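Local coordinates for protein HTH-type transcriptional activator ampR (Citrobacter freundii, PDB 3KOS) that regulates transcription of the AmpC beta-lactamase gene as a LysR-family DNA-binding regulator, represented here by its effector-binding domain, at residues Gln11-Lys15 with Pro39-Leu43; Gly20-Ile24 with Asp137-Thr141; Glu57-Tyr61 with Arg190-Met196; Leu86-Ala92 with Leu164-Val170; Pro98-Leu102 with Trp118-Glu124. All blocks are in the same frame, centred on the assembly; numbering follows the deposited sequence.

Five contacts sample the two-lobed fold of a LysR effector-binding domain. Interactions 1 and 3, centres about 11 Å apart, touch directly: K15 N meets D60 OD2 at 2.7 Å, and interaction 3 includes the first turn of helix 194-209, on which E12 and L14 of interaction 1 also pack. Interactions 4 and 5, centres about 18 Å apart, lie across the chain's centre, their centres about 38 to 47 Å from those of 1 and 3. Interaction 2 is centred about 6 Å from the chain's centre, where helices 20-37 and 139-147 meet. In sequence 4 and 5 fall between the segments of 3: the chain leaves one lobe and returns, as in periplasmic-binding proteins.

Interaction 1 of 5, residues Gln11-Lys15 with Pro39-Leu43; sequences QEKLK and PHIDL. With MES (2-(N-morpholino)-ethanesulfonic acid), chain C.
D42 OD1 accepts from the morpholine N4 of a MES, probably from the crystallisation liquor, at 2.6 Å, and Q11 NE2 donates to its sulfonate O2S at 2.7 Å; the MES also binds V133 N of the second subunit. Q11 NE2 donates to P39 O (3.1 Å) as well; chi1 m and chi2 m curl its side chain back to both. Backbone bonds set a parallel register: D42 N to E12 O at 2.7 Å, E12 N to H40 O and L14 N to D42 O, both 2.9 Å. E12, K13 and L14 pair with I41, D42 and L43, CA atoms 4.7 to 4.9 Å apart; the short strand axes approach to 4.6 Å at 30°. K13 and D42 (chi1 t) share one face. On the other, L14 (t, p) packs its CB against I41 CG2 at 3.8 Å and its CD2 against L43 CD1 at 3.9 Å, where helices 20-37 and 194-209 cover the sheet. Strand 12-19, helix 20-37 and strand 41-48 thus form a beta-alpha-beta crossover.

Interaction 2 of 5, residues Gly20-Ile24 with Asp137-Thr141; sequences GTFAI and DSSVT. With MES (2-(N-morpholino)-ethanesulfonic acid), chain B.
D137 precedes helix 139-147 and makes no contact with residues 20-24; its carboxylate instead bonds N49 and, in the second subunit, T47. S138, extended at phi/psi -137/134, is the N-cap: with chi1 t its OG accepts from V140 N at 3.1 Å. The same OG lies 2.8 Å from a hydrogen-bonded water that also takes a weak bond from T21 N at 3.3 Å, linking the cap to the first turn of helix 20-37. S139 begins the helix. Its N donates to sulfonate O2S of a MES molecule at 3.0 Å with an angle of 175°, and its OG (chi1 m) donates to O1S at 2.5 Å, while T21 OG1 (chi1 m) donates to O2S at 2.7 Å. An anion is thus held where two helices begin, with Y182 as a further ligand; MES is probably from the crystallisation liquor, but the position is consistent with the inter-lobe effector cleft of LysR regulators. S139 CB also lies 3.4 Å from T21 OG1. V140 comes closest in backbone terms, its CA 5.5 Å from the CA of T21. With chi1 t, V140 CG2 reaches T21 OG1 at 3.6 Å, G20 C at 3.9 Å and I24 CG1 at 4.4 Å. G20 to I24 are regular helix, I24 N bonding G20 O at 2.9 Å. T141 points sideways and packs on I24 of the second subunit.

Interaction 3 of 5, residues Glu57-Tyr61 with Arg190-Met196; sequences EGLDY and RPETPAM
A salt bridge and a Met-aromatic contact join the loop entering strand 61-66 to the chain entering helix 194-209 and its first turn. The loop opens with G58, at phi/psi 60/39, ending helix 54-57 in a Schellman motif; T193 is the N-cap of the other helix, its OG1 (chi1 p) accepting from M196 N at 3.1 Å. R190, with chi1 t and chi2 p, sends its NH2 to D60 OD1 at 2.8 Å, and its NE adds a weak bond to the same OD1 at 3.1 Å. The CA atoms of D60 and R190 are 7.0 Å apart. A water donates to D60 OD1 (3.0 Å) and to P191 O (2.7 Å), while D60 OD2 takes the backbone N of K15 on strand 12-19. Beyond the polar part, selenomethionine M196 (m, t, p) lays its CE over the Y61 ring, 3.9 Å from the centroid and 19° off the normal, with SE at 5.1 Å. M196 SE also touches D60 CB at 3.8 Å. The Y61 hydroxyl bonds S200; a water 2.7 Å from Y61 OH also donates to E192 OE2 at 2.7 Å, whose OE1 salt-bridges R197. Closest of all the apolar atoms, Y61 CE2 and M196 CB stand 3.4 Å apart.

Interaction 4 of 5, residues Leu86-Ala92 with Leu164-Val170; sequences LCSPTLA and LSSERIV
C87 and V170 make a single antiparallel bridge of the hydrogen-bonded kind: C87 N donates to V170 O at 3.0 Å, V170 N to C87 O at 2.8 Å, and their CA atoms are 5.4 Å apart. Side chains fill the space around it. I169 adopts an unusual conformation, chi1 -145° between wells and chi2 near 81°, which sets its CG1 3.3 Å from C87 O and 4.1 Å from L86 CB, and its CD1 3.8 Å from S88 N. L86 (m, t) directs CD2 to L164 CD2, likewise m, t, at 4.3 Å. V170, chi1 t, spreads its methyls over helix 89-92, from P89 at its start to A92 at its end: CG2 is 4.0 Å from P89 CG and CG1 is 4.0 Å from A92 CB. C87 and S88 both have chi1 p and CB atoms turned from the partner segment; S88 is the N-cap, its OG accepting from L91 N at 3.2 Å. E167, with positive phi (62/32), closes helix 161-165 in a Schellman motif, and its O lies 3.6 Å from P89 CG. The bridge therefore links the end of strand 73-86 and the start of helix 89-92 to the chain leaving helix 161-165, with I169 turned also to L143, A146 and Q147 of helix 139-147 and R168 packing on R168 of the second subunit.

Interaction 5 of 5, residues Pro98-Leu102 with Trp118-Glu124; sequences PADIL and WMQTVGE. Unlike the reference sequence in segment 118-124: T121 (reference Ala), V122 (reference Ala).
P98 starts a short run of helical phi/psi angles without the regular helical bonds, though I101 N bonds P98 O and L102 N bonds A99 O, each at 3.0 Å. The proline points at the end of helix 114-121: P98 CB lies 4.0 Å from W118 CZ3, 4.0 Å from V122 CG2 and 4.1 Å from E124 CG, while P98 O is 3.7 Å from CE of selenomethionine M119, the two CA atoms 7.5 Å apart. A99 sits beside E124, CA to CA 7.2 Å, and a water accepts from A99 N at 3.0 Å and donates to E124 OE2 at 2.6 Å, a water-mediated polar link between the segments. I101 (m, t) sets CD1 3.7 Å from W118 CZ3 and CB 3.9 Å from M119 CE; chi1 t places the W118 ring for this contact and for its NE1 bond to T175. Both I101 and W118 pack on P85 of strand 73-86. L102 (m, t) adds CD2 at 4.0 Å from M119 CE. M119 bends through chi1 m and chi2 m, bringing CE near three of these residues. What receives the 98-102 turn is a helix C terminus closed by a Schellman motif: G123, with positive phi (90/21), is its C-prime residue, E124 N bonds M119 O at 2.8 Å and G123 N bonds Q120 O at 3.1 Å.

Interaction 1 of 5, residues Gln11-Lys15 with Pro39-Leu43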
# COMPACT_ATOMS: atom_id res chain seq x y z
N GLN A 11 -22.12 12.42 19.22
CA GLN A 11 -21.08 11.53 18.69
C GLN A 11 -19.72 11.84 19.31
O GLN A 11 -19.33 13.00 19.41
CB GLN A 11 -20.98 11.64 17.17
CG GLN A 11 -22.27 11.32 16.43
CD GLN A 11 -22.68 9.87 16.58
OE1 GLN A 11 -23.57 9.55 17.36
NE2 GLN A 11 -22.03 8.99 15.83
N GLU A 12 -19.00 10.80 19.70
CA GLU A 12 -17.69 10.98 20.31
C GLU A 12 -16.66 10.64 19.25
O GLU A 12 -16.75 9.61 18.61
CB GLU A 12 -17.54 10.06 21.52
CG GLU A 12 -18.65 10.27 22.56
CD GLU A 12 -18.53 9.34 23.76
OE1 GLU A 12 -17.66 8.45 23.74
OE2 GLU A 12 -19.31 9.51 24.72
N LYS A 13 -15.68 11.52 19.08
CA LYS A 13 -14.69 11.33 18.03
C LYS A 13 -13.64 10.31 18.43
O LYS A 13 -13.22 10.27 19.59
CB LYS A 13 -14.03 12.66 17.68
CG LYS A 13 -13.11 12.59 16.48
CD LYS A 13 -12.72 13.97 16.02
CE LYS A 13 -11.71 13.91 14.88
NZ LYS A 13 -11.29 15.27 14.47
N LEU A 14 -13.23 9.48 17.48
CA LEU A 14 -12.14 8.54 17.70
C LEU A 14 -11.28 8.50 16.43
O LEU A 14 -11.79 8.23 15.35
CB LEU A 14 -12.68 7.15 18.01
CG LEU A 14 -11.69 5.99 18.14
CD1 LEU A 14 -10.68 6.26 19.23
CD2 LEU A 14 -12.43 4.69 18.42
N LYS A 15 -9.99 8.78 16.58
CA LYS A 15 -9.10 8.86 15.42
C LYS A 15 -8.07 7.75 15.49
O LYS A 15 -7.30 7.64 16.45
CB LYS A 15 -8.42 10.23 15.36
CG LYS A 15 -7.94 10.57 13.96
CD LYS A 15 -7.17 11.90 13.87
CE LYS A 15 -6.68 12.09 12.43
NZ LYS A 15 -5.74 13.25 12.26
N PRO A 39 -22.78 2.79 17.81
CA PRO A 39 -23.19 3.78 16.81
C PRO A 39 -22.87 5.22 17.23
O PRO A 39 -22.89 6.11 16.39
CB PRO A 39 -24.70 3.59 16.73
CG PRO A 39 -25.07 2.97 18.03
CD PRO A 39 -23.94 2.07 18.36
N HIS A 40 -22.59 5.43 18.51
CA HIS A 40 -22.36 6.78 19.04
C HIS A 40 -20.93 7.26 18.83
O HIS A 40 -20.59 8.38 19.21
CB HIS A 40 -22.69 6.82 20.53
CG HIS A 40 -21.90 5.84 21.35
ND1 HIS A 40 -22.18 4.49 21.36
CD2 HIS A 40 -20.84 6.01 22.17
CE1 HIS A 40 -21.33 3.87 22.16
NE2 HIS A 40 -20.50 4.78 22.67
N ILE A 41 -20.08 6.41 18.24
CA ILE A 41 -18.69 6.79 18.04
C ILE A 41 -18.44 7.21 16.59
O ILE A 41 -18.84 6.50 15.66
CB ILE A 41 -17.73 5.65 18.46
CG1 ILE A 41 -17.83 5.43 19.97
CG2 ILE A 41 -16.29 5.98 18.05
CD1 ILE A 41 -17.09 4.22 20.48
N ASP A 42 -17.83 8.37 16.42
CA ASP A 42 -17.49 8.92 15.11
C ASP A 42 -16.05 8.51 14.81
O ASP A 42 -15.09 9.13 15.27
CB ASP A 42 -17.64 10.44 15.14
CG ASP A 42 -17.19 11.12 13.86
OD1 ASP A 42 -17.04 10.44 12.82
OD2 ASP A 42 -16.96 12.35 13.90
N LEU A 43 -15.92 7.42 14.06
CA LEU A 43 -14.62 6.81 13.84
C LEU A 43 -13.95 7.39 12.59
O LEU A 43 -14.49 7.30 11.50
CB LEU A 43 -14.80 5.29 13.68
CG LEU A 43 -13.55 4.46 13.41
CD1 LEU A 43 -12.53 4.70 14.51
CD2 LEU A 43 -13.92 2.99 13.33
O1 MES C . -15.72 10.46 8.50
C2 MES C . -16.43 11.59 8.94
C3 MES C . -17.87 11.22 9.33
N4 MES C . -17.88 10.18 10.38
C5 MES C . -17.00 9.01 10.09
C6 MES C . -15.69 9.34 9.35
C7 MES C . -19.25 9.74 10.84
C8 MES C . -19.97 10.79 11.63
S MES C . -21.12 10.61 12.47
O1S MES C . -21.71 12.08 12.81
O2S MES C . -20.50 9.86 13.74
O3S MES C . -22.14 9.66 11.67

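Interaction 2 of 5, residues Gly20-Ile24 with Asp137-Thr141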
# COMPACT_ATOMS: atom_id res chain seq x y z
N GLY A 20 -1.92 -0.39 6.63
CA GLY A 20 -2.84 -0.70 5.55
C GLY A 20 -3.16 -2.18 5.44
O GLY A 20 -4.30 -2.57 5.17
N THR A 21 -2.14 -3.00 5.65
CA THR A 21 -2.30 -4.44 5.55
C THR A 21 -3.38 -4.95 6.50
O THR A 21 -4.21 -5.78 6.13
CB THR A 21 -0.97 -5.15 5.81
OG1 THR A 21 -0.02 -4.74 4.81
CG2 THR A 21 -1.14 -6.66 5.74
N PHE A 22 -3.37 -4.43 7.72
CA PHE A 22 -4.39 -4.80 8.71
C PHE A 22 -5.77 -4.24 8.37
O PHE A 22 -6.78 -4.89 8.60
CB PHE A 22 -3.98 -4.34 10.10
CG PHE A 22 -4.87 -4.84 11.21
CD1 PHE A 22 -5.94 -4.09 11.64
CD2 PHE A 22 -4.61 -6.05 11.84
CE1 PHE A 22 -6.76 -4.53 12.68
CE2 PHE A 22 -5.42 -6.51 12.87
CZ PHE A 22 -6.50 -5.74 13.29
N ALA A 23 -5.81 -3.01 7.84
CA ALA A 23 -7.08 -2.41 7.46
C ALA A 23 -7.77 -3.28 6.40
O ALA A 23 -8.96 -3.60 6.52
CB ALA A 23 -6.85 -0.98 6.92
N ILE A 24 -7.03 -3.66 5.37
CA ILE A 24 -7.61 -4.43 4.28
C ILE A 24 -7.90 -5.87 4.69
O ILE A 24 -8.94 -6.44 4.35
CB ILE A 24 -6.66 -4.44 3.05
CG1 ILE A 24 -6.45 -3.03 2.51
CG2 ILE A 24 -7.22 -5.33 1.96
CD1 ILE A 24 -7.75 -2.27 2.17
N ASP A 137 7.37 -1.37 1.43
CA ASP A 137 6.97 -0.70 2.66
C ASP A 137 5.67 -1.28 3.19
O ASP A 137 5.38 -1.21 4.39
CB ASP A 137 6.80 0.80 2.42
CG ASP A 137 5.66 1.13 1.45
OD1 ASP A 137 5.50 0.42 0.43
OD2 ASP A 137 4.94 2.11 1.70
N SER A 138 4.88 -1.87 2.30
CA SER A 138 3.56 -2.38 2.69
C SER A 138 3.32 -3.75 2.07
O SER A 138 3.59 -3.94 0.89
CB SER A 138 2.47 -1.42 2.20
OG SER A 138 1.18 -2.04 2.24
N SER A 139 2.83 -4.71 2.85
CA SER A 139 2.54 -6.04 2.31
C SER A 139 1.43 -5.98 1.28
O SER A 139 1.34 -6.87 0.42
CB SER A 139 2.11 -7.00 3.43
OG SER A 139 3.23 -7.42 4.18
N VAL A 140 0.56 -4.98 1.38
CA VAL A 140 -0.53 -4.87 0.41
C VAL A 140 0.09 -4.69 -0.98
O VAL A 140 -0.26 -5.38 -1.93
CB VAL A 140 -1.45 -3.67 0.71
CG1 VAL A 140 -2.48 -3.51 -0.38
CG2 VAL A 140 -2.15 -3.88 2.06
N THR A 141 1.03 -3.75 -1.06
CA THR A 141 1.74 -3.50 -2.32
C THR A 141 2.55 -4.73 -2.74
O THR A 141 2.57 -5.11 -3.91
CB THR A 141 2.67 -2.29 -2.16
OG1 THR A 141 1.89 -1.15 -1.76
CG2 THR A 141 3.41 -1.97 -3.48
O1 MES B . 8.64 -4.62 9.46
C2 MES B . 8.40 -5.53 8.42
C3 MES B . 6.90 -5.70 8.14
N4 MES B . 6.17 -4.41 8.13
C5 MES B . 7.08 -3.25 8.14
C6 MES B . 8.08 -3.34 9.30
C7 MES B . 5.10 -4.30 7.09
C8 MES B . 3.78 -4.66 7.69
S MES B . 2.63 -5.25 7.05
O1S MES B . 3.01 -6.76 6.61
O2S MES B . 2.47 -4.23 5.81
O3S MES B . 1.44 -5.23 8.09
O HOH W 1 0.33 -1.08 4.72

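Interaction 3 of 5, residues Glu57-Tyr61 with Arg190-Met196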
# COMPACT_ATOMS: atom_id res chain seq x y z
N GLU A 57 0.33 13.11 13.83
CA GLU A 57 -0.94 12.94 13.12
C GLU A 57 -2.15 13.14 14.02
O GLU A 57 -3.28 13.07 13.56
CB GLU A 57 -1.01 11.57 12.44
CG GLU A 57 -0.02 11.43 11.30
CD GLU A 57 -0.30 10.21 10.42
OE1 GLU A 57 -1.39 9.61 10.53
OE2 GLU A 57 0.58 9.87 9.60
N GLY A 58 -1.91 13.41 15.30
CA GLY A 58 -2.99 13.60 16.25
C GLY A 58 -3.89 12.38 16.37
O GLY A 58 -5.11 12.49 16.51
N LEU A 59 -3.28 11.20 16.35
CA LEU A 59 -4.03 9.95 16.49
C LEU A 59 -4.39 9.64 17.94
O LEU A 59 -3.64 9.98 18.86
CB LEU A 59 -3.22 8.79 15.93
CG LEU A 59 -2.78 8.89 14.47
CD1 LEU A 59 -1.94 7.68 14.10
CD2 LEU A 59 -3.99 9.03 13.54
N ASP A 60 -5.53 8.99 18.14
CA ASP A 60 -5.84 8.41 19.45
C ASP A 60 -5.13 7.07 19.60
O ASP A 60 -4.41 6.84 20.58
CB ASP A 60 -7.35 8.26 19.61
CG ASP A 60 -8.06 9.60 19.66
OD1 ASP A 60 -7.59 10.47 20.43
OD2 ASP A 60 -9.06 9.79 18.95
N TYR A 61 -5.35 6.19 18.62
CA TYR A 61 -4.74 4.87 18.59
C TYR A 61 -3.98 4.67 17.28
O TYR A 61 -4.33 5.24 16.25
CB TYR A 61 -5.81 3.79 18.62
CG TYR A 61 -6.31 3.40 20.00
CD1 TYR A 61 -5.44 3.20 21.06
CD2 TYR A 61 -7.67 3.17 20.21
CE1 TYR A 61 -5.91 2.81 22.32
CE2 TYR A 61 -8.14 2.78 21.46
CZ TYR A 61 -7.26 2.61 22.50
OH TYR A 61 -7.75 2.22 23.73
N ARG A 190 -1.05 10.24 25.74
CA ARG A 190 -2.35 10.49 25.13
C ARG A 190 -3.46 10.00 26.07
O ARG A 190 -3.45 8.84 26.47
CB ARG A 190 -2.47 9.77 23.78
CG ARG A 190 -3.76 10.06 23.00
CD ARG A 190 -3.64 11.32 22.16
NE ARG A 190 -4.87 11.65 21.45
CZ ARG A 190 -4.96 12.59 20.52
NH1 ARG A 190 -3.88 13.29 20.16
NH2 ARG A 190 -6.12 12.84 19.92
N PRO A 191 -4.39 10.89 26.43
CA PRO A 191 -5.48 10.51 27.35
C PRO A 191 -6.37 9.43 26.75
O PRO A 191 -6.74 9.52 25.59
CB PRO A 191 -6.28 11.81 27.49
CG PRO A 191 -5.34 12.90 27.09
CD PRO A 191 -4.46 12.31 26.04
N GLU A 192 -6.71 8.42 27.55
CA GLU A 192 -7.62 7.38 27.10
C GLU A 192 -9.07 7.78 27.34
O GLU A 192 -9.49 8.02 28.48
CB GLU A 192 -7.30 6.07 27.82
CG GLU A 192 -8.08 4.88 27.35
CD GLU A 192 -7.94 3.70 28.30
OE1 GLU A 192 -8.56 3.72 29.39
OE2 GLU A 192 -7.20 2.75 27.96
N THR A 193 -9.84 7.87 26.25
CA THR A 193 -11.24 8.27 26.29
C THR A 193 -12.14 7.05 26.37
O THR A 193 -11.70 5.93 26.13
CB THR A 193 -11.62 9.04 25.01
OG1 THR A 193 -11.45 8.16 23.88
CG2 THR A 193 -10.74 10.28 24.83
N PRO A 194 -13.43 7.26 26.70
CA PRO A 194 -14.39 6.15 26.68
C PRO A 194 -14.51 5.52 25.30
O PRO A 194 -14.66 4.30 25.20
CB PRO A 194 -15.71 6.82 27.07
CG PRO A 194 -15.32 8.06 27.78
CD PRO A 194 -14.01 8.51 27.23
N ALA A 195 -14.49 6.34 24.25
CA ALA A 195 -14.60 5.83 22.88
C ALA A 195 -13.43 4.90 22.57
O ALA A 195 -13.61 3.86 21.93
CB ALA A 195 -14.64 6.98 21.90
N MSE A 196 -12.24 5.27 23.03
CA MSE A 196 -11.07 4.42 22.84
C MSE A 196 -11.23 3.09 23.58
O MSE A 196 -10.98 2.02 23.01
CB MSE A 196 -9.79 5.15 23.28
CG MSE A 196 -9.45 6.33 22.39
SE MSE A 196 -8.14 7.55 23.22
CE MSE A 196 -6.62 6.32 23.32
O HOH W 2 -11.29 9.30 21.47
O HOH W 3 -7.14 11.01 23.38
O HOH W 4 -5.90 2.62 25.64

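Interaction 4 of 5, residues Leu86-Ala92 with Leu164-Val170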
# COMPACT_ATOMS: atom_id res chain seq x y z
N LEU A 86 4.22 -16.67 -0.44
CA LEU A 86 2.96 -16.51 -1.15
C LEU A 86 3.29 -16.12 -2.57
O LEU A 86 4.11 -15.24 -2.79
CB LEU A 86 2.13 -15.40 -0.51
CG LEU A 86 1.63 -15.65 0.91
CD1 LEU A 86 1.13 -14.35 1.52
CD2 LEU A 86 0.54 -16.72 0.92
N CYS A 87 2.65 -16.76 -3.55
CA CYS A 87 2.97 -16.47 -4.94
C CYS A 87 1.78 -16.76 -5.86
O CYS A 87 0.77 -17.31 -5.43
CB CYS A 87 4.20 -17.27 -5.39
SG CYS A 87 3.91 -19.05 -5.37
N SER A 88 1.90 -16.34 -7.11
CA SER A 88 0.83 -16.58 -8.07
C SER A 88 0.72 -18.07 -8.34
O SER A 88 1.69 -18.80 -8.18
CB SER A 88 1.10 -15.85 -9.38
OG SER A 88 2.26 -16.35 -10.02
N PRO A 89 -0.48 -18.53 -8.74
CA PRO A 89 -0.64 -19.93 -9.11
C PRO A 89 0.35 -20.34 -10.19
O PRO A 89 0.83 -21.48 -10.18
CB PRO A 89 -2.08 -19.99 -9.64
CG PRO A 89 -2.78 -18.86 -8.94
CD PRO A 89 -1.74 -17.77 -8.87
N THR A 90 0.68 -19.43 -11.09
CA THR A 90 1.63 -19.72 -12.16
C THR A 90 3.06 -19.99 -11.64
O THR A 90 3.73 -20.90 -12.11
CB THR A 90 1.64 -18.62 -13.25
OG1 THR A 90 0.41 -18.67 -13.98
CG2 THR A 90 2.79 -18.82 -14.21
N LEU A 91 3.52 -19.19 -10.68
CA LEU A 91 4.82 -19.47 -10.08
C LEU A 91 4.75 -20.73 -9.23
O LEU A 91 5.72 -21.49 -9.16
CB LEU A 91 5.31 -18.29 -9.23
CG LEU A 91 6.20 -17.30 -9.95
CD1 LEU A 91 5.44 -16.59 -11.06
CD2 LEU A 91 6.79 -16.28 -8.99
N ALA A 92 3.62 -20.94 -8.58
CA ALA A 92 3.49 -22.09 -7.70
C ALA A 92 3.64 -23.39 -8.48
O ALA A 92 4.10 -24.40 -7.95
CB ALA A 92 2.17 -22.06 -6.97
N LEU A 164 -6.24 -15.64 -1.13
CA LEU A 164 -6.14 -17.09 -1.14
C LEU A 164 -7.48 -17.69 -1.57
O LEU A 164 -7.52 -18.60 -2.40
CB LEU A 164 -5.73 -17.62 0.24
CG LEU A 164 -4.29 -17.28 0.62
CD1 LEU A 164 -4.05 -17.39 2.12
CD2 LEU A 164 -3.31 -18.16 -0.17
N SER A 165 -8.58 -17.18 -1.01
CA SER A 165 -9.89 -17.73 -1.30
C SER A 165 -10.33 -17.50 -2.75
O SER A 165 -11.02 -18.34 -3.34
CB SER A 165 -10.92 -17.16 -0.33
OG SER A 165 -10.65 -17.62 0.98
N SER A 166 -9.94 -16.37 -3.31
CA SER A 166 -10.28 -16.06 -4.70
C SER A 166 -9.25 -16.63 -5.66
O SER A 166 -9.33 -16.42 -6.87
CB SER A 166 -10.42 -14.55 -4.89
OG SER A 166 -9.18 -13.89 -4.66
N GLU A 167 -8.27 -17.34 -5.10
CA GLU A 167 -7.26 -18.05 -5.87
C GLU A 167 -6.39 -17.15 -6.75
O GLU A 167 -5.92 -17.56 -7.80
CB GLU A 167 -7.90 -19.20 -6.68
CG GLU A 167 -8.60 -20.19 -5.76
CD GLU A 167 -9.07 -21.46 -6.45
OE1 GLU A 167 -8.66 -21.71 -7.61
OE2 GLU A 167 -9.84 -22.22 -5.82
N ARG A 168 -6.16 -15.93 -6.29
CA ARG A 168 -5.22 -15.03 -6.94
C ARG A 168 -3.80 -15.22 -6.39
O ARG A 168 -2.82 -14.82 -7.01
CB ARG A 168 -5.67 -13.58 -6.74
CG ARG A 168 -6.98 -13.27 -7.44
CD ARG A 168 -7.50 -11.91 -7.01
NE ARG A 168 -8.89 -11.70 -7.43
CZ ARG A 168 -9.64 -10.68 -7.04
NH1 ARG A 168 -9.14 -9.77 -6.21
NH2 ARG A 168 -10.90 -10.57 -7.46
N ILE A 169 -3.72 -15.84 -5.23
CA ILE A 169 -2.43 -16.16 -4.63
C ILE A 169 -2.49 -17.52 -3.96
O ILE A 169 -3.57 -17.96 -3.52
CB ILE A 169 -1.99 -15.07 -3.62
CG1 ILE A 169 -0.47 -14.88 -3.65
CG2 ILE A 169 -2.44 -15.40 -2.22
CD1 ILE A 169 0.01 -14.00 -4.78
N VAL A 170 -1.34 -18.17 -3.86
CA VAL A 170 -1.20 -19.51 -3.30
C VAL A 170 -0.14 -19.54 -2.20
O VAL A 170 0.85 -18.82 -2.27
CB VAL A 170 -0.77 -20.50 -4.42
CG1 VAL A 170 -0.36 -21.84 -3.84
CG2 VAL A 170 -1.89 -20.67 -5.43

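Interaction 5 of 5, residues Pro98-Leu102 with Trp118-Glu124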
# COMPACT_ATOMS: atom_id res chain seq x y z
N PRO A 98 11.10 -26.03 -1.13
CA PRO A 98 11.52 -24.67 -0.78
C PRO A 98 12.64 -24.11 -1.66
O PRO A 98 12.63 -22.92 -1.97
CB PRO A 98 11.99 -24.82 0.67
CG PRO A 98 11.10 -25.91 1.20
CD PRO A 98 10.92 -26.87 0.06
N ALA A 99 13.60 -24.94 -2.06
CA ALA A 99 14.69 -24.46 -2.89
C ALA A 99 14.19 -23.89 -4.22
O ALA A 99 14.81 -23.00 -4.81
CB ALA A 99 15.72 -25.56 -3.13
N ASP A 100 13.06 -24.40 -4.70
CA ASP A 100 12.48 -23.96 -5.96
C ASP A 100 12.07 -22.48 -5.93
O ASP A 100 11.94 -21.85 -6.97
CB ASP A 100 11.26 -24.82 -6.33
CG ASP A 100 11.65 -26.22 -6.77
OD1 ASP A 100 12.80 -26.43 -7.20
OD2 ASP A 100 10.79 -27.12 -6.67
N ILE A 101 11.84 -21.95 -4.73
CA ILE A 101 11.49 -20.54 -4.59
C ILE A 101 12.56 -19.68 -5.25
O ILE A 101 12.26 -18.63 -5.84
CB ILE A 101 11.31 -20.16 -3.11
CG1 ILE A 101 10.02 -20.78 -2.56
CG2 ILE A 101 11.28 -18.64 -2.94
CD1 ILE A 101 9.85 -20.68 -1.04
N LEU A 102 13.80 -20.15 -5.19
CA LEU A 102 14.95 -19.38 -5.68
C LEU A 102 15.07 -19.36 -7.21
O LEU A 102 15.98 -18.73 -7.76
CB LEU A 102 16.24 -19.87 -5.02
CG LEU A 102 16.20 -19.74 -3.50
CD1 LEU A 102 17.45 -20.31 -2.85
CD2 LEU A 102 16.00 -18.28 -3.10
N TRP A 118 13.14 -17.60 7.13
CA TRP A 118 12.22 -18.65 6.68
C TRP A 118 12.97 -19.86 6.13
O TRP A 118 12.66 -21.01 6.48
CB TRP A 118 11.20 -18.14 5.66
CG TRP A 118 10.11 -19.12 5.41
CD1 TRP A 118 8.96 -19.28 6.14
CD2 TRP A 118 10.09 -20.12 4.39
NE1 TRP A 118 8.22 -20.31 5.62
CE2 TRP A 118 8.89 -20.85 4.55
CE3 TRP A 118 10.96 -20.47 3.35
CZ2 TRP A 118 8.54 -21.90 3.71
CZ3 TRP A 118 10.61 -21.52 2.52
CH2 TRP A 118 9.42 -22.22 2.71
N MSE A 119 13.94 -19.61 5.25
CA MSE A 119 14.77 -20.68 4.70
C MSE A 119 15.44 -21.46 5.82
O MSE A 119 15.42 -22.69 5.83
CB MSE A 119 15.84 -20.10 3.76
CG MSE A 119 15.28 -19.56 2.45
SE MSE A 119 14.40 -20.97 1.41
CE MSE A 119 13.81 -19.91 -0.15
N GLN A 120 16.05 -20.75 6.76
CA GLN A 120 16.72 -21.38 7.90
C GLN A 120 15.76 -22.31 8.65
O GLN A 120 16.12 -23.44 9.00
CB GLN A 120 17.27 -20.29 8.83
CG GLN A 120 17.92 -20.81 10.11
CD GLN A 120 18.42 -19.68 11.02
OE1 GLN A 120 17.63 -18.96 11.63
NE2 GLN A 120 19.73 -19.55 11.12
N THR A 121 14.53 -21.85 8.87
CA THR A 121 13.51 -22.63 9.58
C THR A 121 13.14 -23.92 8.87
O THR A 121 12.86 -24.93 9.52
CB THR A 121 12.23 -21.78 9.80
OG1 THR A 121 12.55 -20.65 10.62
CG2 THR A 121 11.13 -22.59 10.46
N VAL A 122 13.14 -23.90 7.54
CA VAL A 122 12.79 -25.11 6.79
C VAL A 122 14.03 -25.91 6.39
O VAL A 122 13.93 -26.89 5.66
CB VAL A 122 11.93 -24.82 5.53
CG1 VAL A 122 10.60 -24.22 5.93
CG2 VAL A 122 12.67 -23.91 4.55
N GLY A 123 15.20 -25.48 6.87
CA GLY A 123 16.41 -26.27 6.71
C GLY A 123 17.21 -25.99 5.45
O GLY A 123 18.01 -26.82 5.04
N GLU A 124 17.01 -24.82 4.86
CA GLU A 124 17.75 -24.42 3.67
C GLU A 124 18.73 -23.31 3.99
O GLU A 124 18.59 -22.62 5.01
CB GLU A 124 16.81 -23.92 2.57
CG GLU A 124 15.82 -24.96 2.08
CD GLU A 124 16.43 -25.93 1.09
OE1 GLU A 124 17.42 -25.55 0.41
OE2 GLU A 124 15.91 -27.06 0.98
O HOH W 5 14.31 -27.59 -0.96